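Local coordinates for hypothetical protein APE0525 (Aeropyrum pernix, PDB 2CX0) that is of unknown function but carries a PUA domain, consistent with RNA binding and possibly a role in translation initiation, at residues A[118-130]-A[137-149]. Sequence-based numbering, arbitrary orientation.
Sequences GVEGSFTRGDVVA and RTPVMVGVAEVDS
The ring of Phe-123 lies against Ser-149, the first residue of helix 149-158, with Ser-149 CB over the centre of one face in a CH-pi contact, 3.5 Å from the centroid. From Phe-123 CB, CG stands between the backbone N and the carbonyl carbon (chi1 53°), which lays the ring between Ser-149 CB and Val-129 CG1 on the opposite face, Glu-120 O at its edge. CG, CD2, CE2 and CZ lie against Ser-149 CB; CD1 meets Ala-145 CB at 3.6 Å, and CE1 passes Ser-149 N and CA, with Val-147 O at the edge. Ser-149 N gives a nearly straight bond to Phe-123 O (2.8 Å), and its OG accepts from Phe-123 N. Within the PUA domain, loop 122-127, ending in the type II turn Thr-124 to Asp-127, leads into the antiparallel hairpin of strands 128-133 and 138-145, where Val-129 and Gly-143 exchange two backbone bonds. At the turn, Asp-148 OD2 takes Arg-125 N on its anti lone pair at 2.9 Å. Farther off, Glu-120 meets Arg-137 end-on through syn lone pairs, OE1 to NH2 at 2.8 Å and OE2 to NH1 at 2.9 Å, carboxylate and guanidinium planes 6° apart. A glutamine here, uncharged and with one oxygen replaced by NH2, would probably leave one Arg-137 nitrogen without its acceptor.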
ATOM      1  N   GLY A 118      -9.074   0.177  16.354  1.00 12.35           N
ATOM      2  CA  GLY A 118      -8.255  -0.979  16.729  1.00 11.64           C
ATOM      3  C   GLY A 118      -6.867  -0.856  16.162  1.00 12.56           C
ATOM      4  O   GLY A 118      -6.664  -0.160  15.136  1.00 11.14           O
ATOM      5  N   VAL A 119      -5.909  -1.448  16.860  1.00  8.14           N
ATOM      6  CA  VAL A 119      -4.512  -1.437  16.405  1.00 14.75           C
ATOM      7  C   VAL A 119      -3.935  -2.848  16.485  1.00 19.47           C
ATOM      8  O   VAL A 119      -4.146  -3.551  17.492  1.00 22.11           O
ATOM      9  CB  VAL A 119      -3.629  -0.557  17.262  1.00 16.83           C
ATOM     10  CG1 VAL A 119      -2.163  -0.730  16.822  1.00 16.76           C
ATOM     11  CG2 VAL A 119      -4.087   0.909  17.175  1.00 15.69           C
ATOM     12  N   GLU A 120      -3.226  -3.293  15.445  1.00 11.27           N
ATOM     13  CA  GLU A 120      -2.633  -4.609  15.476  1.00 16.85           C
ATOM     14  C   GLU A 120      -1.183  -4.500  15.113  1.00 19.47           C
ATOM     15  O   GLU A 120      -0.780  -3.666  14.253  1.00 20.86           O
ATOM     16  CB  GLU A 120      -3.297  -5.564  14.453  1.00 15.88           C
ATOM     17  CG  GLU A 120      -4.681  -6.021  14.850  1.00 21.29           C
ATOM     18  CD  GLU A 120      -5.441  -6.747  13.741  1.00 22.71           C
ATOM     19  OE1 GLU A 120      -4.842  -7.145  12.714  1.00 26.81           O
ATOM     20  OE2 GLU A 120      -6.660  -6.941  13.918  1.00 25.93           O
ATOM     21  N   GLY A 121      -0.383  -5.371  15.723  1.00 18.03           N
ATOM     22  CA  GLY A 121       1.039  -5.326  15.405  1.00 14.97           C
ATOM     23  C   GLY A 121       1.774  -4.355  16.303  1.00 19.85           C
ATOM     24  O   GLY A 121       1.208  -3.865  17.293  1.00 25.77           O
ATOM     25  N   SER A 122       3.017  -4.041  15.937  1.00 18.05           N
ATOM     26  CA  SER A 122       3.870  -3.152  16.715  1.00 15.61           C
ATOM     27  C   SER A 122       4.618  -2.270  15.718  1.00 22.30           C
ATOM     28  O   SER A 122       5.239  -2.779  14.786  1.00 27.79           O
ATOM     29  CB  SER A 122       4.843  -4.010  17.531  1.00 24.03           C
ATOM     30  OG  SER A 122       5.680  -3.179  18.307  1.00 27.81           O
ATOM     31  N   PHE A 123       4.545  -0.952  15.860  1.00 20.46           N
ATOM     32  CA  PHE A 123       5.212  -0.094  14.909  1.00 14.43           C
ATOM     33  C   PHE A 123       5.503   1.247  15.537  1.00 19.08           C
ATOM     34  O   PHE A 123       4.920   1.606  16.593  1.00 15.01           O
ATOM     35  CB  PHE A 123       4.357   0.094  13.636  1.00 15.48           C
ATOM     36  CG  PHE A 123       2.963   0.553  13.888  1.00 17.99           C
ATOM     37  CD1 PHE A 123       2.656   1.908  14.043  1.00 15.52           C
ATOM     38  CD2 PHE A 123       1.919  -0.388  13.941  1.00 19.46           C
ATOM     39  CE1 PHE A 123       1.305   2.311  14.252  1.00 21.10           C
ATOM     40  CE2 PHE A 123       0.612  -0.004  14.143  1.00 16.86           C
ATOM     41  CZ  PHE A 123       0.297   1.349  14.301  1.00 20.21           C
ATOM     42  N   THR A 124       6.400   1.989  14.902  1.00 17.65           N
ATOM     43  CA  THR A 124       6.706   3.308  15.419  1.00 23.35           C
ATOM     44  C   THR A 124       6.361   4.348  14.360  1.00 22.38           C
ATOM     45  O   THR A 124       6.122   4.007  13.199  1.00 17.42           O
ATOM     46  CB  THR A 124       8.227   3.409  15.798  1.00 27.50           C
ATOM     47  OG1 THR A 124       9.010   3.140  14.641  1.00 31.50           O
ATOM     48  CG2 THR A 124       8.583   2.390  16.844  1.00 32.87           C
ATOM     49  N   ARG A 125       6.332   5.623  14.774  1.00 17.03           N
ATOM     50  CA  ARG A 125       6.071   6.713  13.853  1.00 19.85           C
ATOM     51  C   ARG A 125       6.990   6.519  12.648  1.00 20.15           C
ATOM     52  O   ARG A 125       8.179   6.204  12.821  1.00 17.93           O
ATOM     53  CB  ARG A 125       6.384   8.063  14.557  1.00 22.46           C
ATOM     54  CG  ARG A 125       6.521   9.264  13.647  1.00 26.23           C
ATOM     55  CD  ARG A 125       6.463  10.563  14.443  1.00 34.68           C
ATOM     56  NE  ARG A 125       5.899  10.313  15.757  1.00 47.92           N
ATOM     57  CZ  ARG A 125       5.099  11.146  16.417  1.00 52.68           C
ATOM     58  NH1 ARG A 125       4.744  12.316  15.877  1.00 53.40           N
ATOM     59  NH2 ARG A 125       4.670  10.803  17.627  1.00 56.71           N
ATOM     60  N   GLY A 126       6.462   6.684  11.430  1.00 16.34           N
ATOM     61  CA  GLY A 126       7.309   6.553  10.243  1.00 10.64           C
ATOM     62  C   GLY A 126       7.229   5.195   9.565  1.00 14.49           C
ATOM     63  O   GLY A 126       7.644   5.055   8.388  1.00 17.17           O
ATOM     64  N   ASP A 127       6.714   4.187  10.279  1.00 12.29           N
ATOM     65  CA  ASP A 127       6.576   2.832   9.719  1.00 13.49           C
ATOM     66  C   ASP A 127       5.435   2.771   8.746  1.00 17.04           C
ATOM     67  O   ASP A 127       4.465   3.579   8.867  1.00 16.29           O
ATOM     68  CB  ASP A 127       6.274   1.813  10.801  1.00 19.06           C
ATOM     69  CG  ASP A 127       7.560   1.280  11.481  1.00 25.12           C
ATOM     70  OD1 ASP A 127       8.612   1.359  10.824  1.00 24.03           O
ATOM     71  OD2 ASP A 127       7.478   0.781  12.626  1.00 16.90           O
ATOM     72  N   VAL A 128       5.545   1.834   7.799  1.00 11.84           N
ATOM     73  CA  VAL A 128       4.504   1.590   6.818  1.00  9.95           C
ATOM     74  C   VAL A 128       3.406   0.734   7.469  1.00 11.91           C
ATOM     75  O   VAL A 128       3.687  -0.321   8.043  1.00 13.10           O
ATOM     76  CB  VAL A 128       5.044   0.802   5.614  1.00 13.49           C
ATOM     77  CG1 VAL A 128       3.911   0.577   4.599  1.00 12.38           C
ATOM     78  CG2 VAL A 128       6.253   1.549   4.996  1.00 12.79           C
ATOM     79  N   VAL A 129       2.161   1.199   7.375  1.00  8.92           N
ATOM     80  CA  VAL A 129       1.043   0.427   7.900  1.00 11.51           C
ATOM     81  C   VAL A 129      -0.120   0.494   6.923  1.00 16.20           C
ATOM     82  O   VAL A 129      -0.130   1.351   6.012  1.00 17.58           O
ATOM     83  CB  VAL A 129       0.549   0.956   9.263  1.00 11.53           C
ATOM     84  CG1 VAL A 129       1.699   0.896  10.297  1.00 13.04           C
ATOM     85  CG2 VAL A 129      -0.029   2.476   9.111  1.00 13.94           C
ATOM     86  N   ALA A 130      -1.106  -0.389   7.110  1.00  9.25           N
ATOM     87  CA  ALA A 130      -2.296  -0.383   6.272  1.00 12.32           C
ATOM     88  C   ALA A 130      -3.501  -0.097   7.148  1.00 13.32           C
ATOM     89  O   ALA A 130      -3.513  -0.536   8.305  1.00 10.92           O
ATOM     90  CB  ALA A 130      -2.527  -1.770   5.568  1.00 10.06           C
ATOM     91  N   ARG A 137     -12.513  -6.347   7.364  1.00 17.67           N
ATOM     92  CA  ARG A 137     -11.047  -6.364   7.254  1.00 15.93           C
ATOM     93  C   ARG A 137     -10.539  -6.022   5.824  1.00 16.64           C
ATOM     94  O   ARG A 137      -9.501  -6.526   5.368  1.00 14.49           O
ATOM     95  CB  ARG A 137     -10.459  -7.721   7.686  1.00 17.70           C
ATOM     96  CG  ARG A 137     -10.514  -7.922   9.195  1.00 14.00           C
ATOM     97  CD  ARG A 137      -9.712  -9.151   9.663  1.00 19.24           C
ATOM     98  NE  ARG A 137      -8.261  -8.964   9.687  1.00 30.20           N
ATOM     99  CZ  ARG A 137      -7.603  -8.358  10.679  1.00 21.28           C
ATOM    100  NH1 ARG A 137      -8.284  -7.881  11.716  1.00 21.02           N
ATOM    101  NH2 ARG A 137      -6.289  -8.231  10.624  1.00 23.67           N
ATOM    102  N   THR A 138     -11.286  -5.196   5.110  1.00 16.04           N
ATOM    103  CA  THR A 138     -10.889  -4.786   3.754  1.00 12.04           C
ATOM    104  C   THR A 138      -9.829  -3.670   3.836  1.00 13.22           C
ATOM    105  O   THR A 138     -10.060  -2.638   4.456  1.00 10.70           O
ATOM    106  CB  THR A 138     -12.083  -4.172   2.973  1.00 17.53           C
ATOM    107  OG1 THR A 138     -13.114  -5.140   2.835  1.00 16.57           O
ATOM    108  CG2 THR A 138     -11.638  -3.652   1.585  1.00 15.36           C
ATOM    109  N   PRO A 139      -8.680  -3.868   3.197  1.00 14.79           N
ATOM    110  CA  PRO A 139      -7.663  -2.818   3.227  1.00 12.52           C
ATOM    111  C   PRO A 139      -8.189  -1.659   2.373  1.00 12.71           C
ATOM    112  O   PRO A 139      -8.705  -1.855   1.251  1.00 11.65           O
ATOM    113  CB  PRO A 139      -6.432  -3.485   2.589  1.00 13.68           C
ATOM    114  CG  PRO A 139      -6.720  -4.967   2.750  1.00 15.02           C
ATOM    115  CD  PRO A 139      -8.180  -5.064   2.490  1.00 19.18           C
ATOM    116  N   VAL A 140      -8.117  -0.445   2.922  1.00 10.62           N
ATOM    117  CA  VAL A 140      -8.574   0.699   2.137  1.00 10.50           C
ATOM    118  C   VAL A 140      -7.474   1.733   1.840  1.00 13.75           C
ATOM    119  O   VAL A 140      -7.619   2.580   0.943  1.00 11.88           O
ATOM    120  CB  VAL A 140      -9.801   1.426   2.828  1.00 16.04           C
ATOM    121  CG1 VAL A 140     -10.982   0.456   2.939  1.00 20.41           C
ATOM    122  CG2 VAL A 140      -9.428   1.859   4.201  1.00 18.44           C
HETATM  123  N   MSE A 141      -6.384   1.704   2.608  1.00 13.84           N
HETATM  124  CA  MSE A 141      -5.325   2.669   2.374  1.00 10.85           C
HETATM  125  C   MSE A 141      -4.004   2.135   2.953  1.00 10.79           C
HETATM  126  O   MSE A 141      -3.979   1.367   3.921  1.00 10.46           O
HETATM  127  CB  MSE A 141      -5.690   3.992   3.039  1.00  9.09           C
HETATM  128  CG  MSE A 141      -4.571   5.144   2.952  1.00  6.93           C
HETATM  129 SE   MSE A 141      -3.447   5.141   4.576  1.00 14.46          SE
HETATM  130  CE  MSE A 141      -4.649   6.292   5.676  1.00 11.38           C
ATOM    131  N   VAL A 142      -2.913   2.542   2.312  1.00  9.86           N
ATOM    132  CA  VAL A 142      -1.554   2.208   2.738  1.00  9.62           C
ATOM    133  C   VAL A 142      -0.913   3.558   3.011  1.00 12.42           C
ATOM    134  O   VAL A 142      -1.078   4.465   2.198  1.00 13.11           O
ATOM    135  CB  VAL A 142      -0.758   1.467   1.585  1.00 13.36           C
ATOM    136  CG1 VAL A 142       0.696   1.504   1.875  1.00 17.56           C
ATOM    137  CG2 VAL A 142      -1.239  -0.060   1.556  1.00 20.22           C
ATOM    138  N   GLY A 143      -0.191   3.663   4.124  1.00  9.46           N
ATOM    139  CA  GLY A 143       0.449   4.914   4.472  1.00 13.26           C
ATOM    140  C   GLY A 143       1.508   4.841   5.578  1.00 13.59           C
ATOM    141  O   GLY A 143       2.060   3.779   5.902  1.00 15.43           O
ATOM    142  N   VAL A 144       1.801   6.013   6.143  1.00 13.17           N
ATOM    143  CA  VAL A 144       2.839   6.110   7.123  1.00 14.59           C
ATOM    144  C   VAL A 144       2.284   6.456   8.491  1.00 13.84           C
ATOM    145  O   VAL A 144       1.527   7.428   8.644  1.00 12.87           O
ATOM    146  CB  VAL A 144       3.876   7.193   6.662  1.00 16.63           C
ATOM    147  CG1 VAL A 144       5.048   7.283   7.701  1.00  9.95           C
ATOM    148  CG2 VAL A 144       4.386   6.874   5.245  1.00 18.11           C
ATOM    149  N   ALA A 145       2.663   5.660   9.489  1.00 11.86           N
ATOM    150  CA  ALA A 145       2.169   5.916  10.843  1.00 16.50           C
ATOM    151  C   ALA A 145       2.725   7.270  11.315  1.00 16.38           C
ATOM    152  O   ALA A 145       3.903   7.551  11.158  1.00 12.76           O
ATOM    153  CB  ALA A 145       2.628   4.799  11.826  1.00  7.27           C
ATOM    154  N   GLU A 146       1.866   8.095  11.897  1.00 13.64           N
ATOM    155  CA  GLU A 146       2.276   9.387  12.454  1.00 18.56           C
ATOM    156  C   GLU A 146       2.500   9.309  13.947  1.00 22.63           C
ATOM    157  O   GLU A 146       2.978  10.272  14.557  1.00 25.08           O
ATOM    158  CB  GLU A 146       1.223  10.446  12.207  1.00 19.15           C
ATOM    159  CG  GLU A 146       1.145  10.821  10.759  1.00 37.17           C
ATOM    160  CD  GLU A 146       1.668  12.229  10.469  1.00 39.40           C
ATOM    161  OE1 GLU A 146       1.479  13.135  11.315  1.00 51.30           O
ATOM    162  OE2 GLU A 146       2.238  12.441   9.388  1.00 40.89           O
ATOM    163  N   VAL A 147       2.138   8.187  14.544  1.00 20.25           N
ATOM    164  CA  VAL A 147       2.353   7.986  15.986  1.00 21.64           C
ATOM    165  C   VAL A 147       2.757   6.542  16.233  1.00 20.51           C
ATOM    166  O   VAL A 147       2.462   5.673  15.408  1.00 16.52           O
ATOM    167  CB  VAL A 147       1.083   8.292  16.791  1.00 24.23           C
ATOM    168  CG1 VAL A 147       0.826   9.791  16.754  1.00 27.74           C
ATOM    169  CG2 VAL A 147      -0.105   7.524  16.228  1.00 21.08           C
ATOM    170  N   ASP A 148       3.386   6.261  17.364  1.00 16.47           N
ATOM    171  CA  ASP A 148       3.785   4.888  17.629  1.00 14.79           C
ATOM    172  C   ASP A 148       2.491   4.058  17.882  1.00 23.41           C
ATOM    173  O   ASP A 148       1.463   4.631  18.328  1.00 19.65           O
ATOM    174  CB  ASP A 148       4.647   4.835  18.893  1.00 22.68           C
ATOM    175  CG  ASP A 148       5.994   5.577  18.763  1.00 34.10           C
ATOM    176  OD1 ASP A 148       6.662   5.749  19.819  1.00 34.27           O
ATOM    177  OD2 ASP A 148       6.399   5.966  17.643  1.00 29.07           O
ATOM    178  N   SER A 149       2.532   2.740  17.628  1.00 15.53           N
ATOM    179  CA  SER A 149       1.373   1.874  17.902  1.00 14.85           C
ATOM    180  C   SER A 149       0.967   1.920  19.405  1.00 19.31           C
ATOM    181  O   SER A 149      -0.228   1.887  19.746  1.00 15.70           O
ATOM    182  CB  SER A 149       1.675   0.415  17.518  1.00 15.81           C
ATOM    183  OG  SER A 149       2.858  -0.006  18.171  1.00 18.29           O
TER
HETATM  184  O   HOH W   1       4.017   8.450  18.938  1.00 33.20           O